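Local coordinates for glucose-binding protein (Thermus thermophilus HB27, PDB 2B3F), which binds glucose and galactose, and probably serves as the sugar-capturing component of a binding-protein-dependent transport system, at residues 42-45 / 46-49; 352-355 / 356-359; 63-67 / 68-72; 48-51 / 52-56. All blocks are in the same frame, centred on the assembly; numbering follows the deposited sequence.

In the fold
Contacts 1 and 4 are successive parts of helix 44-55 and share Ala-48 and Val-49: contact 1 is its N-terminal end beside the galactose, contact 4 its more exposed C-terminal half. Contact 3, the most buried of the four, turns from strand 62-66 into helix 69-76 and also touches the sugar. Contact 2, partly buried, opens helix 354-370 from a distant part of the chain. Charge joins the first three, because Arg-47 of contact 1 forms salt bridges with Glu-354 of contact 2 and Glu-70 of contact 3. Contacts 3 and 4 meet through Phe-63 on Leu-50 and Met-54. Polar networks gather near the ligand, whereas contact 4 relies mainly on helix bonding and apolar packing, with Arg-53 paired at its flank.

Contact 1: residues 42-45 / 46-49; sequences AGVN and ARAV. With GAL (beta-D-galactopyranose), chain G.
Ala-46 sets its CB 3.8 Å from Gly-43 O at the start of helix 44-55, and its small methyl suits a buried spot against Trp-8 and Phe-6. The backbone N of Arg-47 bonds to Gly-43 O (2.9 Å, 160° at the hydrogen), which closes the first turn. The side chain leaves with CG anti to the backbone N (chi1 -166°) and bends at chi3, which folds the guanidinium back until Gly-43 O lies over the centre of one face, 3.8 Å above the plane. Its NE forms a salt bridge with Glu-354 and its NH2 one with Glu-70. At the edge of the group, in its plane, a water accepts from Arg-47 NH2 (3.0 Å) and donates to Ala-42 O. Glycine suits Gly-43's place at the N-cap, where phi is positive and a side chain would press toward the guanidinium. An alanine in place of Arg-47 removes the guanidinium and would probably leave Glu-354 and Glu-70 without their shared positive mate and the water without the N-H it accepts from. Ala-48 N makes a weak bond to Asn-45 O, and Val-49 N a straighter one to the same oxygen (3.1 Å). Ala-42 N donates almost linearly to galactose O6 (2.9 Å, 177°), while Ala-42 O joins Arg-47 through the water, a bridge by which the charged side chain probably helps to steady the sugar-binding backbone.

Contact 2: residues 352-355 / 356-359; sequences APES and FMSQ
With chi1 at 63°, Ser-358 holds OG between its own backbone N and carbonyl carbon, and from there the hydroxyl donates back to Glu-354 O (2.8 Å). Gln-359 instead carries CG anti to its carbonyl carbon (chi1 -68°) and then runs extended, which returns its amide to Ser-355. Glu-354 O is gripped twice, because Ser-358 N also bonds to it, and the two donors arrive from opposite faces of the carbonyl plane. A small hydroxyl side chain suits this site, since it can reach the carbonyl one turn back. Gln-359 NE2 meets Ser-355 O at 3.2 Å with a straight N-H (164°); the oxygen lies in the plane of the amide, while the donor is tilted from the carbonyl plane. Gln-359 N bonds to Phe-356 O rather than to Ser-355 O, and the side-chain amide serves Ser-355 O instead.

All this is the opening of helix 354-370, with Pro-353 at the N-cap. A proline is tolerated there because no helical carbonyl precedes it to need its N-H, while its own carbonyl accepts from Met-357 N (3.0 Å) in a nearly linear bond and from Phe-356 N weakly. Glu-354 sits in the first turn, where an acidic residue is likely to be favoured by the helix end; its carboxylate takes a hydrogen bond from Thr-74 and forms a salt bridge with Arg-47. Ala-352 CB packs obliquely on Phe-356 CD2 (4.0 Å), and the ring goes on to meet Trp-190 edge-to-face. Met-357, through its first two torsions, brings SD to 3.4 Å from Ala-352 O; chi3 only directs CE.

Contact 3: residues 63-67 / 68-72; sequences FQVHA and GMELI. With GAL (beta-D-galactopyranose), chain G.
His-66 and Glu-70 meet with imidazole and carboxylate planes turned 68° apart, and two hydrogen bonds join them. His-66 ND1 donates to Glu-70 OE1 (2.6 Å): the oxygen lies in the ring plane and is approached on its syn side, tilted from the carboxylate plane. Arg-47 also forms a salt bridge with OE1. His-66 N donates to Glu-70 OE2 (2.9 Å) from above the carboxylate plane. Glu-70 reaches both because its CG is anti to the backbone N (chi1 174°) and the chain runs extended beyond it. Across the imidazole, His-66 NE2 donates to galactose O2 (2.8 Å). With both nitrogens donating, the ring is probably protonated, a state the carboxylate would help to stabilise, though Arg-47 nearby would partly offset it. An alanine at His-66 takes away the ring and would probably leave galactose O2 without this donor and Glu-70 OE1 held mainly by Arg-47, the carboxylate freer to turn.

A water donates to Glu-70 OE2 and Gln-64 O. Val-65 and Leu-71 cross at about a right angle, with Val-65 CG2 4.0 Å from Leu-71 CB, branched groups suited to a buried corner. Gly-68 takes backbone angles at which a side chain would collide with Ala-67 O. The whole is a strand-to-helix turn, strand 62-66 into helix 69-76, that presents a carboxylate-braced histidine to the sugar pocket of a solute-binding protein.

Contact 4: residues 48-51 / 52-56; sequences AVLK and TRMLG
The C-terminal half of helix 44-55 is a regular alpha-helix with an apolar side and a more exposed one, and Leu-50 and Met-54 form its buried face. They lie side by side and point the same way, Leu-50 CD1 reaching Met-54 CG at 3.7 Å. In the leucine, chi1 (-177°) swings CG toward Met-54 and chi2 (63°) then lays CD1 on it. Flexible and branched apolar chains suit this face, which packs on Phe-63 and Trp-75. One residue on, about 100° round the helix, Lys-51 and Leu-55 also run alongside, with Lys-51 CG 3.7 Å from Leu-55 CD1; the lysine's methylenes cover the leucine, while its extended chain carries the amine onward.

Met-54 N donates to Leu-50 O in a short, straight bond (2.7 Å), and Leu-55 N to Lys-51 O at 2.9 Å. Arg-53 N bonds to Val-49 O (3.0 Å), and its guanidinium leaves the helix for Asp-58 O and Glu-4. Gly-56 N still reaches Thr-52 O, a spot where a side chain would be crowded by that oxygen. Backbone bonds thus fix the spacing, apolar contact secures the buried face, and charge is left for the flank.

Contact 1: residues 42-45 / 46-49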
ATOM      1  N   ALA A  42      -6.520  -1.213  -4.027  1.00 13.18           N
ATOM      2  CA  ALA A  42      -5.650  -0.031  -3.999  1.00 13.27           C
ATOM      3  C   ALA A  42      -6.369   1.304  -4.170  1.00 13.25           C
ATOM      4  O   ALA A  42      -5.732   2.338  -4.423  1.00 13.81           O
ATOM      5  CB  ALA A  42      -4.499  -0.139  -5.032  1.00 12.40           C
ATOM      6  N   GLY A  43      -7.686   1.311  -4.001  1.00 13.64           N
ATOM      7  CA  GLY A  43      -8.424   2.569  -3.980  1.00 13.90           C
ATOM      8  C   GLY A  43      -8.600   3.289  -5.303  1.00 14.33           C
ATOM      9  O   GLY A  43      -9.046   4.421  -5.334  1.00 14.86           O
ATOM     10  N   VAL A  44      -8.289   2.612  -6.405  1.00 15.29           N
ATOM     11  CA  VAL A  44      -8.429   3.239  -7.717  1.00 15.51           C
ATOM     12  C   VAL A  44      -9.884   3.655  -7.896  1.00 15.83           C
ATOM     13  O   VAL A  44     -10.162   4.809  -8.261  1.00 16.57           O
ATOM     14  CB  VAL A  44      -7.955   2.311  -8.861  1.00 16.29           C
ATOM     15  CG1 VAL A  44      -8.107   3.015 -10.219  1.00 17.61           C
ATOM     16  CG2 VAL A  44      -6.521   1.839  -8.599  1.00 17.30           C
ATOM     17  N   ASN A  45     -10.818   2.744  -7.642  1.00 14.90           N
ATOM     18  CA  ASN A  45     -12.239   3.086  -7.791  1.00 15.02           C
ATOM     19  C   ASN A  45     -12.719   4.049  -6.705  1.00 15.27           C
ATOM     20  O   ASN A  45     -13.499   4.951  -6.974  1.00 15.66           O
ATOM     21  CB  ASN A  45     -13.121   1.831  -7.819  1.00 15.11           C
ATOM     22  CG  ASN A  45     -12.895   0.985  -9.064  1.00 15.48           C
ATOM     23  OD1 ASN A  45     -12.451   1.492 -10.108  1.00 16.18           O
ATOM     24  ND2 ASN A  45     -13.194  -0.311  -8.958  1.00 15.67           N
ATOM     25  N   ALA A  46     -12.244   3.852  -5.484  1.00 15.52           N
ATOM     26  CA  ALA A  46     -12.673   4.694  -4.352  1.00 16.61           C
ATOM     27  C   ALA A  46     -12.317   6.164  -4.588  1.00 17.22           C
ATOM     28  O   ALA A  46     -13.101   7.069  -4.252  1.00 17.34           O
ATOM     29  CB  ALA A  46     -12.048   4.212  -3.061  1.00 16.18           C
ATOM     30  N   ARG A  47     -11.137   6.381  -5.153  1.00 18.94           N
ATOM     31  CA  ARG A  47     -10.613   7.721  -5.524  1.00 19.82           C
ATOM     32  C   ARG A  47     -11.627   8.438  -6.432  1.00 19.19           C
ATOM     33  O   ARG A  47     -11.987   9.603  -6.211  1.00 18.87           O
ATOM     34  CB  ARG A  47      -9.268   7.483  -6.236  1.00 20.63           C
ATOM     35  CG  ARG A  47      -8.286   8.597  -6.497  1.00 23.54           C
ATOM     36  CD  ARG A  47      -6.858   7.959  -6.716  1.00 25.29           C
ATOM     37  NE  ARG A  47      -6.344   7.412  -5.435  1.00 30.06           N
ATOM     38  CZ  ARG A  47      -5.687   6.257  -5.246  1.00 30.34           C
ATOM     39  NH1 ARG A  47      -5.411   5.422  -6.244  1.00 32.38           N
ATOM     40  NH2 ARG A  47      -5.335   5.911  -4.008  1.00 30.66           N
ATOM     41  N   ALA A  48     -12.134   7.715  -7.424  1.00 18.83           N
ATOM     42  CA  ALA A  48     -13.052   8.276  -8.393  1.00 18.60           C
ATOM     43  C   ALA A  48     -14.417   8.598  -7.783  1.00 18.36           C
ATOM     44  O   ALA A  48     -14.998   9.651  -8.067  1.00 19.58           O
ATOM     45  CB  ALA A  48     -13.206   7.332  -9.586  1.00 19.56           C
ATOM     46  N   VAL A  49     -14.940   7.699  -6.962  1.00 17.33           N
ATOM     47  CA  VAL A  49     -16.238   7.928  -6.331  1.00 17.63           C
ATOM     48  C   VAL A  49     -16.130   9.073  -5.298  1.00 17.58           C
ATOM     49  O   VAL A  49     -17.009   9.941  -5.210  1.00 17.10           O
ATOM     50  CB  VAL A  49     -16.757   6.655  -5.681  1.00 17.24           C
ATOM     51  CG1 VAL A  49     -18.001   6.936  -4.855  1.00 17.72           C
ATOM     52  CG2 VAL A  49     -17.007   5.601  -6.780  1.00 17.00           C
TER
HETATM   53  C1  GAL G3310      -3.708  -0.191  -0.402  1.00 11.43           C
HETATM   54  C2  GAL G3310      -4.297   0.078   0.989  1.00 12.31           C
HETATM   55  C3  GAL G3310      -4.453  -1.202   1.799  1.00 11.16           C
HETATM   56  C4  GAL G3310      -5.211  -2.268   1.006  1.00 12.13           C
HETATM   57  C5  GAL G3310      -4.589  -2.370  -0.408  1.00 12.53           C
HETATM   58  C6  GAL G3310      -5.264  -3.395  -1.333  1.00 11.86           C
HETATM   59  O1  GAL G3310      -3.636   0.979  -1.157  1.00 13.35           O
HETATM   60  O2  GAL G3310      -3.472   1.038   1.668  1.00 11.86           O
HETATM   61  O3  GAL G3310      -5.143  -0.932   3.010  1.00 13.91           O
HETATM   62  O4  GAL G3310      -6.562  -1.890   0.978  1.00 16.88           O
HETATM   63  O5  GAL G3310      -4.570  -1.125  -1.063  1.00 11.75           O
HETATM   64  O6  GAL G3310      -6.518  -2.938  -1.742  1.00 12.59           O
HETATM   65  O   HOH W   1      -3.404   3.683  -3.890  1.00 21.36           O

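Contact 2: residues 352-355 / 356-359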
ATOM      1  N   ALA A 352       4.098  10.639  -4.215  1.00 14.98           N
ATOM      2  CA  ALA A 352       3.650  11.423  -5.361  1.00 15.12           C
ATOM      3  C   ALA A 352       2.188  11.795  -5.240  1.00 15.38           C
ATOM      4  O   ALA A 352       1.371  11.016  -4.755  1.00 14.42           O
ATOM      5  CB  ALA A 352       3.853  10.630  -6.655  1.00 15.52           C
ATOM      6  N   PRO A 353       1.829  12.973  -5.758  1.00 15.59           N
ATOM      7  CA  PRO A 353       0.429  13.359  -5.718  1.00 16.37           C
ATOM      8  C   PRO A 353      -0.437  12.518  -6.637  1.00 16.73           C
ATOM      9  O   PRO A 353       0.083  11.894  -7.561  1.00 15.89           O
ATOM     10  CB  PRO A 353       0.457  14.806  -6.195  1.00 16.60           C
ATOM     11  CG  PRO A 353       1.650  14.891  -7.044  1.00 17.11           C
ATOM     12  CD  PRO A 353       2.664  13.971  -6.435  1.00 16.54           C
ATOM     13  N   GLU A 354      -1.741  12.515  -6.385  1.00 16.98           N
ATOM     14  CA  GLU A 354      -2.689  11.774  -7.222  1.00 18.34           C
ATOM     15  C   GLU A 354      -2.624  12.156  -8.709  1.00 18.03           C
ATOM     16  O   GLU A 354      -2.877  11.317  -9.576  1.00 17.48           O
ATOM     17  CB  GLU A 354      -4.115  11.930  -6.676  1.00 19.35           C
ATOM     18  CG  GLU A 354      -4.303  11.182  -5.334  1.00 22.09           C
ATOM     19  CD  GLU A 354      -5.760  11.005  -4.905  1.00 24.22           C
ATOM     20  OE1 GLU A 354      -6.537  11.979  -5.046  1.00 27.33           O
ATOM     21  OE2 GLU A 354      -6.115   9.879  -4.419  1.00 29.31           O
ATOM     22  N   SER A 355      -2.279  13.409  -8.995  1.00 17.47           N
ATOM     23  CA  SER A 355      -2.121  13.888 -10.378  1.00 17.90           C
ATOM     24  C   SER A 355      -1.142  13.002 -11.149  1.00 17.74           C
ATOM     25  O   SER A 355      -1.378  12.653 -12.309  1.00 17.98           O
ATOM     26  CB  SER A 355      -1.621  15.330 -10.374  1.00 18.24           C
ATOM     27  OG  SER A 355      -0.379  15.461  -9.721  1.00 19.06           O
ATOM     28  N   PHE A 356      -0.052  12.620 -10.484  1.00 16.53           N
ATOM     29  CA  PHE A 356       0.923  11.721 -11.072  1.00 16.42           C
ATOM     30  C   PHE A 356       0.479  10.254 -10.938  1.00 16.22           C
ATOM     31  O   PHE A 356       0.519   9.500 -11.914  1.00 16.25           O
ATOM     32  CB  PHE A 356       2.284  11.913 -10.401  1.00 16.19           C
ATOM     33  CG  PHE A 356       3.365  11.083 -11.012  1.00 15.96           C
ATOM     34  CD1 PHE A 356       4.149  11.575 -12.041  1.00 17.24           C
ATOM     35  CD2 PHE A 356       3.570   9.782 -10.588  1.00 16.53           C
ATOM     36  CE1 PHE A 356       5.140  10.797 -12.600  1.00 18.11           C
ATOM     37  CE2 PHE A 356       4.551   8.994 -11.167  1.00 16.27           C
ATOM     38  CZ  PHE A 356       5.321   9.506 -12.193  1.00 16.45           C
ATOM     39  N   MET A 357       0.081   9.837  -9.734  1.00 15.73           N
ATOM     40  CA  MET A 357      -0.358   8.444  -9.502  1.00 16.61           C
ATOM     41  C   MET A 357      -1.398   7.973 -10.508  1.00 17.08           C
ATOM     42  O   MET A 357      -1.333   6.850 -11.015  1.00 16.96           O
ATOM     43  CB  MET A 357      -0.963   8.258  -8.110  1.00 16.58           C
ATOM     44  CG  MET A 357      -0.014   8.505  -6.961  1.00 16.16           C
ATOM     45  SD  MET A 357      -0.895   8.588  -5.369  1.00 16.99           S
ATOM     46  CE  MET A 357      -1.566   6.931  -5.294  1.00 17.73           C
ATOM     47  N   SER A 358      -2.383   8.825 -10.772  1.00 17.68           N
ATOM     48  CA  SER A 358      -3.503   8.450 -11.638  1.00 19.23           C
ATOM     49  C   SER A 358      -3.051   8.259 -13.089  1.00 20.02           C
ATOM     50  O   SER A 358      -3.653   7.495 -13.822  1.00 22.32           O
ATOM     51  CB  SER A 358      -4.611   9.498 -11.564  1.00 19.86           C
ATOM     52  OG  SER A 358      -4.144  10.750 -12.060  1.00 23.68           O
ATOM     53  N   GLN A 359      -1.981   8.923 -13.489  1.00 19.92           N
ATOM     54  CA  GLN A 359      -1.497   8.831 -14.866  1.00 20.26           C
ATOM     55  C   GLN A 359      -0.450   7.732 -15.017  1.00 20.00           C
ATOM     56  O   GLN A 359      -0.165   7.276 -16.120  1.00 19.46           O
ATOM     57  CB  GLN A 359      -0.963  10.178 -15.301  1.00 20.30           C
ATOM     58  CG  GLN A 359      -2.075  11.206 -15.417  1.00 22.47           C
ATOM     59  CD  GLN A 359      -1.628  12.430 -16.128  1.00 23.95           C
ATOM     60  OE1 GLN A 359      -1.580  12.453 -17.361  1.00 30.87           O
ATOM     61  NE2 GLN A 359      -1.262  13.451 -15.376  1.00 28.04           N
TER

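Contact 3: residues 63-67 / 68-72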
ATOM      1  N   PHE A  63     -12.927   9.457   5.411  1.00 15.63           N
ATOM      2  CA  PHE A  63     -12.562   8.564   4.302  1.00 15.27           C
ATOM      3  C   PHE A  63     -11.136   8.051   4.428  1.00 14.76           C
ATOM      4  O   PHE A  63     -10.210   8.749   4.900  1.00 15.51           O
ATOM      5  CB  PHE A  63     -12.807   9.215   2.941  1.00 15.07           C
ATOM      6  CG  PHE A  63     -12.016  10.474   2.701  1.00 14.99           C
ATOM      7  CD1 PHE A  63     -10.695  10.431   2.256  1.00 13.39           C
ATOM      8  CD2 PHE A  63     -12.626  11.713   2.852  1.00 16.21           C
ATOM      9  CE1 PHE A  63      -9.979  11.602   2.013  1.00 14.87           C
ATOM     10  CE2 PHE A  63     -11.925  12.882   2.600  1.00 15.31           C
ATOM     11  CZ  PHE A  63     -10.601  12.834   2.172  1.00 15.94           C
ATOM     12  N   GLN A  64     -10.967   6.801   4.032  1.00 13.48           N
ATOM     13  CA  GLN A  64      -9.655   6.197   3.952  1.00 13.38           C
ATOM     14  C   GLN A  64      -8.778   6.972   2.964  1.00 13.79           C
ATOM     15  O   GLN A  64      -9.177   7.267   1.833  1.00 14.16           O
ATOM     16  CB  GLN A  64      -9.788   4.750   3.481  1.00 13.26           C
ATOM     17  CG  GLN A  64      -8.495   4.006   3.404  1.00 12.95           C
ATOM     18  CD  GLN A  64      -8.648   2.608   2.760  1.00 13.00           C
ATOM     19  OE1 GLN A  64      -9.759   2.163   2.508  1.00 14.50           O
ATOM     20  NE2 GLN A  64      -7.532   1.943   2.517  1.00 12.98           N
ATOM     21  N   VAL A  65      -7.588   7.327   3.414  1.00 14.13           N
ATOM     22  CA  VAL A  65      -6.666   8.103   2.607  1.00 13.65           C
ATOM     23  C   VAL A  65      -5.239   7.799   3.004  1.00 13.58           C
ATOM     24  O   VAL A  65      -4.910   7.600   4.170  1.00 12.92           O
ATOM     25  CB  VAL A  65      -6.963   9.613   2.719  1.00 13.71           C
ATOM     26  CG1 VAL A  65      -6.861  10.089   4.163  1.00 13.85           C
ATOM     27  CG2 VAL A  65      -6.091  10.447   1.767  1.00 14.90           C
ATOM     28  N   HIS A  66      -4.376   7.747   2.007  1.00 13.83           N
ATOM     29  CA  HIS A  66      -2.997   7.460   2.249  1.00 13.60           C
ATOM     30  C   HIS A  66      -2.231   8.653   2.792  1.00 14.07           C
ATOM     31  O   HIS A  66      -2.292   9.746   2.243  1.00 13.22           O
ATOM     32  CB  HIS A  66      -2.300   6.987   0.970  1.00 14.25           C
ATOM     33  CG  HIS A  66      -2.695   5.606   0.559  1.00 13.44           C
ATOM     34  ND1 HIS A  66      -3.127   5.310  -0.711  1.00 14.12           N
ATOM     35  CD2 HIS A  66      -2.718   4.445   1.249  1.00 13.42           C
ATOM     36  CE1 HIS A  66      -3.388   4.017  -0.793  1.00 15.62           C
ATOM     37  NE2 HIS A  66      -3.142   3.465   0.379  1.00 13.93           N
ATOM     38  N   ALA A  67      -1.443   8.396   3.822  1.00 14.45           N
ATOM     39  CA  ALA A  67      -0.543   9.432   4.346  1.00 14.51           C
ATOM     40  C   ALA A  67       0.493   9.793   3.284  1.00 14.87           C
ATOM     41  O   ALA A  67       1.033   8.912   2.597  1.00 15.55           O
ATOM     42  CB  ALA A  67       0.146   8.946   5.600  1.00 15.40           C
ATOM     43  N   GLY A  68       0.773  11.084   3.169  1.00 14.62           N
ATOM     44  CA  GLY A  68       1.784  11.589   2.246  1.00 14.71           C
ATOM     45  C   GLY A  68       1.156  12.441   1.160  1.00 14.98           C
ATOM     46  O   GLY A  68       0.144  13.103   1.383  1.00 14.46           O
ATOM     47  N   MET A  69       1.753  12.400  -0.038  1.00 15.30           N
ATOM     48  CA  MET A  69       1.343  13.286  -1.115  1.00 16.10           C
ATOM     49  C   MET A  69      -0.049  13.026  -1.622  1.00 16.21           C
ATOM     50  O   MET A  69      -0.681  13.936  -2.111  1.00 16.15           O
ATOM     51  CB  MET A  69       2.347  13.246  -2.256  1.00 17.89           C
ATOM     52  CG  MET A  69       3.667  13.855  -1.886  1.00 19.05           C
ATOM     53  SD  MET A  69       3.482  15.590  -1.386  1.00 28.26           S
ATOM     54  CE  MET A  69       5.125  15.943  -0.777  1.00 28.31           C
ATOM     55  N   GLU A  70      -0.558  11.799  -1.487  1.00 16.21           N
ATOM     56  CA  GLU A  70      -1.950  11.534  -1.875  1.00 16.91           C
ATOM     57  C   GLU A  70      -2.895  12.416  -1.061  1.00 16.68           C
ATOM     58  O   GLU A  70      -3.774  13.079  -1.607  1.00 16.84           O
ATOM     59  CB  GLU A  70      -2.295  10.047  -1.689  1.00 16.93           C
ATOM     60  CG  GLU A  70      -3.760   9.683  -1.926  1.00 17.37           C
ATOM     61  CD  GLU A  70      -4.049   8.218  -1.668  1.00 19.09           C
ATOM     62  OE1 GLU A  70      -3.267   7.427  -2.273  1.00 18.06           O
ATOM     63  OE2 GLU A  70      -5.015   7.865  -0.869  1.00 20.84           O
ATOM     64  N   LEU A  71      -2.729  12.372   0.258  1.00 16.82           N
ATOM     65  CA  LEU A  71      -3.532  13.199   1.167  1.00 16.58           C
ATOM     66  C   LEU A  71      -3.356  14.685   0.858  1.00 16.46           C
ATOM     67  O   LEU A  71      -4.324  15.426   0.681  1.00 17.00           O
ATOM     68  CB  LEU A  71      -3.080  12.939   2.600  1.00 16.51           C
ATOM     69  CG  LEU A  71      -3.584  13.841   3.733  1.00 16.34           C
ATOM     70  CD1 LEU A  71      -5.079  13.696   3.937  1.00 17.03           C
ATOM     71  CD2 LEU A  71      -2.819  13.477   4.988  1.00 17.44           C
ATOM     72  N   ILE A  72      -2.103  15.116   0.831  1.00 16.38           N
ATOM     73  CA  ILE A  72      -1.815  16.547   0.771  1.00 17.10           C
ATOM     74  C   ILE A  72      -2.252  17.164  -0.554  1.00 16.82           C
ATOM     75  O   ILE A  72      -2.924  18.192  -0.581  1.00 17.60           O
ATOM     76  CB  ILE A  72      -0.319  16.830   1.042  1.00 17.16           C
ATOM     77  CG1 ILE A  72       0.090  16.373   2.454  1.00 18.62           C
ATOM     78  CG2 ILE A  72      -0.005  18.316   0.866  1.00 18.15           C
ATOM     79  CD1 ILE A  72      -0.810  16.796   3.581  1.00 20.83           C
TER
HETATM   80  C1  GAL G3310      -3.708  -0.191  -0.402  1.00 11.43           C
HETATM   81  C2  GAL G3310      -4.297   0.078   0.989  1.00 12.31           C
HETATM   82  C3  GAL G3310      -4.453  -1.202   1.799  1.00 11.16           C
HETATM   83  C4  GAL G3310      -5.211  -2.268   1.006  1.00 12.13           C
HETATM   84  C5  GAL G3310      -4.589  -2.370  -0.408  1.00 12.53           C
HETATM   85  C6  GAL G3310      -5.264  -3.395  -1.333  1.00 11.86           C
HETATM   86  O1  GAL G3310      -3.636   0.979  -1.157  1.00 13.35           O
HETATM   87  O2  GAL G3310      -3.472   1.038   1.668  1.00 11.86           O
HETATM   88  O3  GAL G3310      -5.143  -0.932   3.010  1.00 13.91           O
HETATM   89  O4  GAL G3310      -6.562  -1.890   0.978  1.00 16.88           O
HETATM   90  O5  GAL G3310      -4.570  -1.125  -1.063  1.00 11.75           O
HETATM   91  O6  GAL G3310      -6.518  -2.938  -1.742  1.00 12.59           O
HETATM   92  O   HOH W   2      -8.173   8.561  -0.629  1.00 26.13           O

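Contact 4: residues 48-51 / 52-56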
ATOM      1  N   ALA A  48     -12.134   7.715  -7.424  1.00 18.83           N
ATOM      2  CA  ALA A  48     -13.052   8.276  -8.393  1.00 18.60           C
ATOM      3  C   ALA A  48     -14.417   8.598  -7.783  1.00 18.36           C
ATOM      4  O   ALA A  48     -14.998   9.651  -8.067  1.00 19.58           O
ATOM      5  CB  ALA A  48     -13.206   7.332  -9.586  1.00 19.56           C
ATOM      6  N   VAL A  49     -14.940   7.699  -6.962  1.00 17.33           N
ATOM      7  CA  VAL A  49     -16.238   7.928  -6.331  1.00 17.63           C
ATOM      8  C   VAL A  49     -16.130   9.073  -5.298  1.00 17.58           C
ATOM      9  O   VAL A  49     -17.009   9.941  -5.210  1.00 17.10           O
ATOM     10  CB  VAL A  49     -16.757   6.655  -5.681  1.00 17.24           C
ATOM     11  CG1 VAL A  49     -18.001   6.936  -4.855  1.00 17.72           C
ATOM     12  CG2 VAL A  49     -17.007   5.601  -6.780  1.00 17.00           C
ATOM     13  N   LEU A  50     -15.035   9.092  -4.547  1.00 17.72           N
ATOM     14  CA  LEU A  50     -14.830  10.167  -3.568  1.00 18.34           C
ATOM     15  C   LEU A  50     -14.792  11.513  -4.264  1.00 19.18           C
ATOM     16  O   LEU A  50     -15.390  12.479  -3.785  1.00 18.99           O
ATOM     17  CB  LEU A  50     -13.542   9.957  -2.778  1.00 17.83           C
ATOM     18  CG  LEU A  50     -13.269  10.994  -1.674  1.00 17.83           C
ATOM     19  CD1 LEU A  50     -14.348  10.939  -0.632  1.00 17.19           C
ATOM     20  CD2 LEU A  50     -11.936  10.715  -1.055  1.00 17.46           C
ATOM     21  N   LYS A  51     -14.096  11.574  -5.395  1.00 20.01           N
ATOM     22  CA  LYS A  51     -14.022  12.805  -6.185  1.00 20.76           C
ATOM     23  C   LYS A  51     -15.421  13.344  -6.545  1.00 20.61           C
ATOM     24  O   LYS A  51     -15.706  14.524  -6.362  1.00 19.38           O
ATOM     25  CB  LYS A  51     -13.183  12.578  -7.428  1.00 21.91           C
ATOM     26  CG  LYS A  51     -12.988  13.801  -8.272  1.00 22.78           C
ATOM     27  CD  LYS A  51     -11.824  13.596  -9.218  1.00 24.44           C
ATOM     28  CE  LYS A  51     -11.986  14.415 -10.485  1.00 27.54           C
ATOM     29  NZ  LYS A  51     -10.814  14.178 -11.419  1.00 29.90           N
ATOM     30  N   THR A  52     -16.304  12.460  -7.004  1.00 20.85           N
ATOM     31  CA  THR A  52     -17.678  12.835  -7.307  1.00 21.33           C
ATOM     32  C   THR A  52     -18.392  13.392  -6.067  1.00 21.19           C
ATOM     33  O   THR A  52     -19.072  14.409  -6.131  1.00 21.65           O
ATOM     34  CB  THR A  52     -18.450  11.601  -7.828  1.00 21.52           C
ATOM     35  OG1 THR A  52     -17.768  11.090  -8.980  1.00 23.44           O
ATOM     36  CG2 THR A  52     -19.896  11.968  -8.181  1.00 22.66           C
ATOM     37  N   ARG A  53     -18.226  12.714  -4.939  1.00 21.49           N
ATOM     38  CA  ARG A  53     -18.861  13.140  -3.691  1.00 22.24           C
ATOM     39  C   ARG A  53     -18.333  14.463  -3.185  1.00 22.18           C
ATOM     40  O   ARG A  53     -19.108  15.362  -2.855  1.00 22.51           O
ATOM     41  CB  ARG A  53     -18.677  12.084  -2.610  1.00 22.57           C
ATOM     42  CG  ARG A  53     -19.535  10.895  -2.871  1.00 23.98           C
ATOM     43  CD  ARG A  53     -19.686  10.055  -1.683  1.00 24.57           C
ATOM     44  NE  ARG A  53     -20.384  10.763  -0.619  1.00 24.33           N
ATOM     45  CZ  ARG A  53     -20.798  10.174   0.491  1.00 23.51           C
ATOM     46  NH1 ARG A  53     -20.597   8.883   0.661  1.00 25.19           N
ATOM     47  NH2 ARG A  53     -21.406  10.892   1.424  1.00 22.86           N
ATOM     48  N   MET A  54     -17.011  14.587  -3.152  1.00 21.00           N
ATOM     49  CA  MET A  54     -16.382  15.795  -2.639  1.00 21.91           C
ATOM     50  C   MET A  54     -16.711  16.993  -3.532  1.00 22.49           C
ATOM     51  O   MET A  54     -17.104  18.052  -3.036  1.00 22.88           O
ATOM     52  CB  MET A  54     -14.875  15.598  -2.534  1.00 21.39           C
ATOM     53  CG  MET A  54     -14.457  14.590  -1.460  1.00 21.26           C
ATOM     54  SD  MET A  54     -14.833  15.073   0.268  1.00 21.12           S
ATOM     55  CE  MET A  54     -13.436  16.097   0.610  1.00 18.87           C
ATOM     56  N   LEU A  55     -16.580  16.843  -4.845  1.00 22.75           N
ATOM     57  CA  LEU A  55     -16.882  17.974  -5.739  1.00 23.27           C
ATOM     58  C   LEU A  55     -18.385  18.311  -5.753  1.00 23.79           C
ATOM     59  O   LEU A  55     -18.779  19.444  -6.016  1.00 24.62           O
ATOM     60  CB  LEU A  55     -16.345  17.699  -7.159  1.00 23.43           C
ATOM     61  CG  LEU A  55     -14.825  17.582  -7.320  1.00 22.66           C
ATOM     62  CD1 LEU A  55     -14.459  17.205  -8.765  1.00 22.47           C
ATOM     63  CD2 LEU A  55     -14.125  18.859  -6.901  1.00 23.42           C
ATOM     64  N   GLY A  56     -19.227  17.321  -5.490  1.00 24.21           N
ATOM     65  CA  GLY A  56     -20.668  17.541  -5.420  1.00 24.54           C
ATOM     66  C   GLY A  56     -21.096  18.175  -4.110  1.00 25.01           C
ATOM     67  O   GLY A  56     -22.293  18.478  -3.924  1.00 26.17           O
TER